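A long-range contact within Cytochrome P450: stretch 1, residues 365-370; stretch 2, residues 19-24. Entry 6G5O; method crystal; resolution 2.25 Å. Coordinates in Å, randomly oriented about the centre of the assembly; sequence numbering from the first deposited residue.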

# COMPACT_ATOMS: atom_id res chain seq x y z
N ASP A 365 14.12 -3.54 8.79
CA ASP A 365 15.48 -3.14 9.14
C ASP A 365 15.81 -1.90 8.33
O ASP A 365 16.08 -1.98 7.14
CB ASP A 365 16.46 -4.30 8.86
CG ASP A 365 17.89 -4.02 9.36
OD1 ASP A 365 18.39 -2.87 9.32
OD2 ASP A 365 18.56 -5.00 9.77
N LEU A 366 15.78 -0.75 9.01
CA LEU A 366 16.09 0.54 8.40
C LEU A 366 17.33 1.17 9.03
O LEU A 366 17.35 2.38 9.31
CB LEU A 366 14.88 1.48 8.52
CG LEU A 366 13.54 0.98 7.96
CD1 LEU A 366 12.35 1.79 8.44
CD2 LEU A 366 13.62 0.93 6.44
N ASP A 367 18.35 0.34 9.26
CA ASP A 367 19.64 0.74 9.85
C ASP A 367 19.47 1.23 11.31
O ASP A 367 19.25 0.41 12.20
CB ASP A 367 20.38 1.74 8.93
CG ASP A 367 21.88 1.47 8.82
OD1 ASP A 367 22.46 0.82 9.74
OD2 ASP A 367 22.49 1.88 7.81
N HIS A 368 19.53 2.53 11.57
CA HIS A 368 19.36 3.02 12.94
C HIS A 368 17.90 2.90 13.43
O HIS A 368 17.63 3.05 14.63
CB HIS A 368 19.89 4.46 13.05
CG HIS A 368 21.30 4.62 12.53
ND1 HIS A 368 22.39 4.01 13.11
CD2 HIS A 368 21.78 5.32 11.47
CE1 HIS A 368 23.48 4.32 12.44
NE2 HIS A 368 23.14 5.12 11.44
N PHE A 369 16.97 2.62 12.51
CA PHE A 369 15.57 2.48 12.88
C PHE A 369 15.08 1.08 12.57
O PHE A 369 15.43 0.48 11.56
CB PHE A 369 14.70 3.47 12.13
CG PHE A 369 15.21 4.89 12.15
CD1 PHE A 369 15.02 5.70 13.26
CD2 PHE A 369 15.84 5.44 11.04
CE1 PHE A 369 15.49 7.01 13.27
CE2 PHE A 369 16.28 6.76 11.04
CZ PHE A 369 16.09 7.54 12.16
N GLN A 370 14.28 0.58 13.50
CA GLN A 370 13.73 -0.74 13.40
C GLN A 370 12.22 -0.52 13.54
O GLN A 370 11.75 -0.02 14.57
CB GLN A 370 14.29 -1.63 14.53
CG GLN A 370 15.82 -1.81 14.51
CD GLN A 370 16.32 -2.59 13.30
OE1 GLN A 370 16.00 -3.77 13.15
NE2 GLN A 370 17.12 -1.95 12.43
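Stretch 2, residues 19-24: YGEMND

Stretch 2 lies extended across the tip of a beta hairpin. Its strand is assigned from Tyr19 to Met22; Asn23 follows as loop, its backbone still extended (phi/psi -99/144). The hairpin tip is a type II' turn from Leu366 to Phe369, closed by backbone hydrogen bonds from Leu366 N to Phe369 O (2.9 Å) and from Phe369 N to Leu366 O (3.2 Å). No backbone-to-backbone hydrogen bond joins the two stretches; side chains of the turn meet the strand instead, with Asp367 CA and Met22 CA, the closest such pair, 5.5 Å apart. The contacts run in opposite order along the chain: Gly20 sits against Phe369, Glu21 against His368, and Met22 against Asp367 and Leu366.

Met22 gives the most surface. Its chi1 is p, followed by t and m, and this places Met22 SD 3.9 Å from Leu366 CD2, an apolar contact between two buried side chains. Met22 CB also lies 3.8 Å from Asp367 CB, so one residue meets two successive positions of the hairpin.

Asp367, at the first corner of the turn with phi/psi of 65/-104, points its CB toward the strand. Its carboxylate accepts the one hydrogen bond across the contact, from Asn23 N to Asp367 OD2 at 3.2 Å and 163°, which ties down the backbone just past the strand's end. The turn is braced from within as well: Asp367 N donates to Asp365 OD1 at 3.2 Å, and Gln370 NE2 to Asp367 O at 3.2 Å.

Glu21 makes its approach through the backbone, with Glu21 O at the edge of the His368 ring, 3.4 Å from His368 CD2. Farther back, the edge of Phe369 meets glycine: Phe369 CE2 is 4.1 Å from Gly20 CA. An ideal CB on Gly20 would fall 2.6 Å from Phe369 CE2, a clash, so the ring occupies the space a side chain would need.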

# COMPACT_ATOMS: atom_id res chain seq x y z
N TYR A 19 15.70 14.53 10.09
CA TYR A 19 16.09 13.53 9.12
C TYR A 19 16.87 12.41 9.77
O TYR A 19 17.32 12.51 10.90
CB TYR A 19 16.95 14.15 8.05
CG TYR A 19 18.29 14.62 8.56
CD1 TYR A 19 19.36 13.72 8.70
CD2 TYR A 19 18.50 15.96 8.89
CE1 TYR A 19 20.60 14.14 9.16
CE2 TYR A 19 19.73 16.39 9.34
CZ TYR A 19 20.77 15.48 9.49
OH TYR A 19 21.99 15.89 9.93
N GLY A 20 17.05 11.34 9.01
CA GLY A 20 17.84 10.19 9.42
C GLY A 20 18.61 9.74 8.22
O GLY A 20 18.51 10.34 7.12
N GLU A 21 19.41 8.70 8.41
CA GLU A 21 20.22 8.18 7.31
C GLU A 21 20.26 6.69 7.38
O GLU A 21 20.33 6.11 8.47
CB GLU A 21 21.62 8.79 7.33
CG GLU A 21 21.56 10.26 6.89
CD GLU A 21 22.90 10.96 6.81
OE1 GLU A 21 22.89 12.11 6.32
OE2 GLU A 21 23.93 10.39 7.23
N MET A 22 20.14 6.07 6.21
CA MET A 22 20.36 4.63 6.06
C MET A 22 21.19 4.28 4.81
O MET A 22 21.19 5.02 3.82
CB MET A 22 19.03 3.86 6.10
CG MET A 22 18.06 4.12 4.96
SD MET A 22 16.64 2.98 5.07
CE MET A 22 17.35 1.44 4.47
N ASN A 23 21.96 3.19 4.89
CA ASN A 23 22.80 2.72 3.77
C ASN A 23 22.01 1.60 3.09
O ASN A 23 21.29 0.85 3.76
CB ASN A 23 24.19 2.24 4.26
N ASP A 24 22.12 1.52 1.77
CA ASP A 24 21.42 0.46 1.03
C ASP A 24 22.12 0.30 -0.30
O ASP A 24 22.00 1.16 -1.15
CB ASP A 24 19.93 0.82 0.85
CG ASP A 24 19.24 -0.05 -0.20
OD1 ASP A 24 19.28 -1.29 -0.07
OD2 ASP A 24 18.63 0.54 -1.13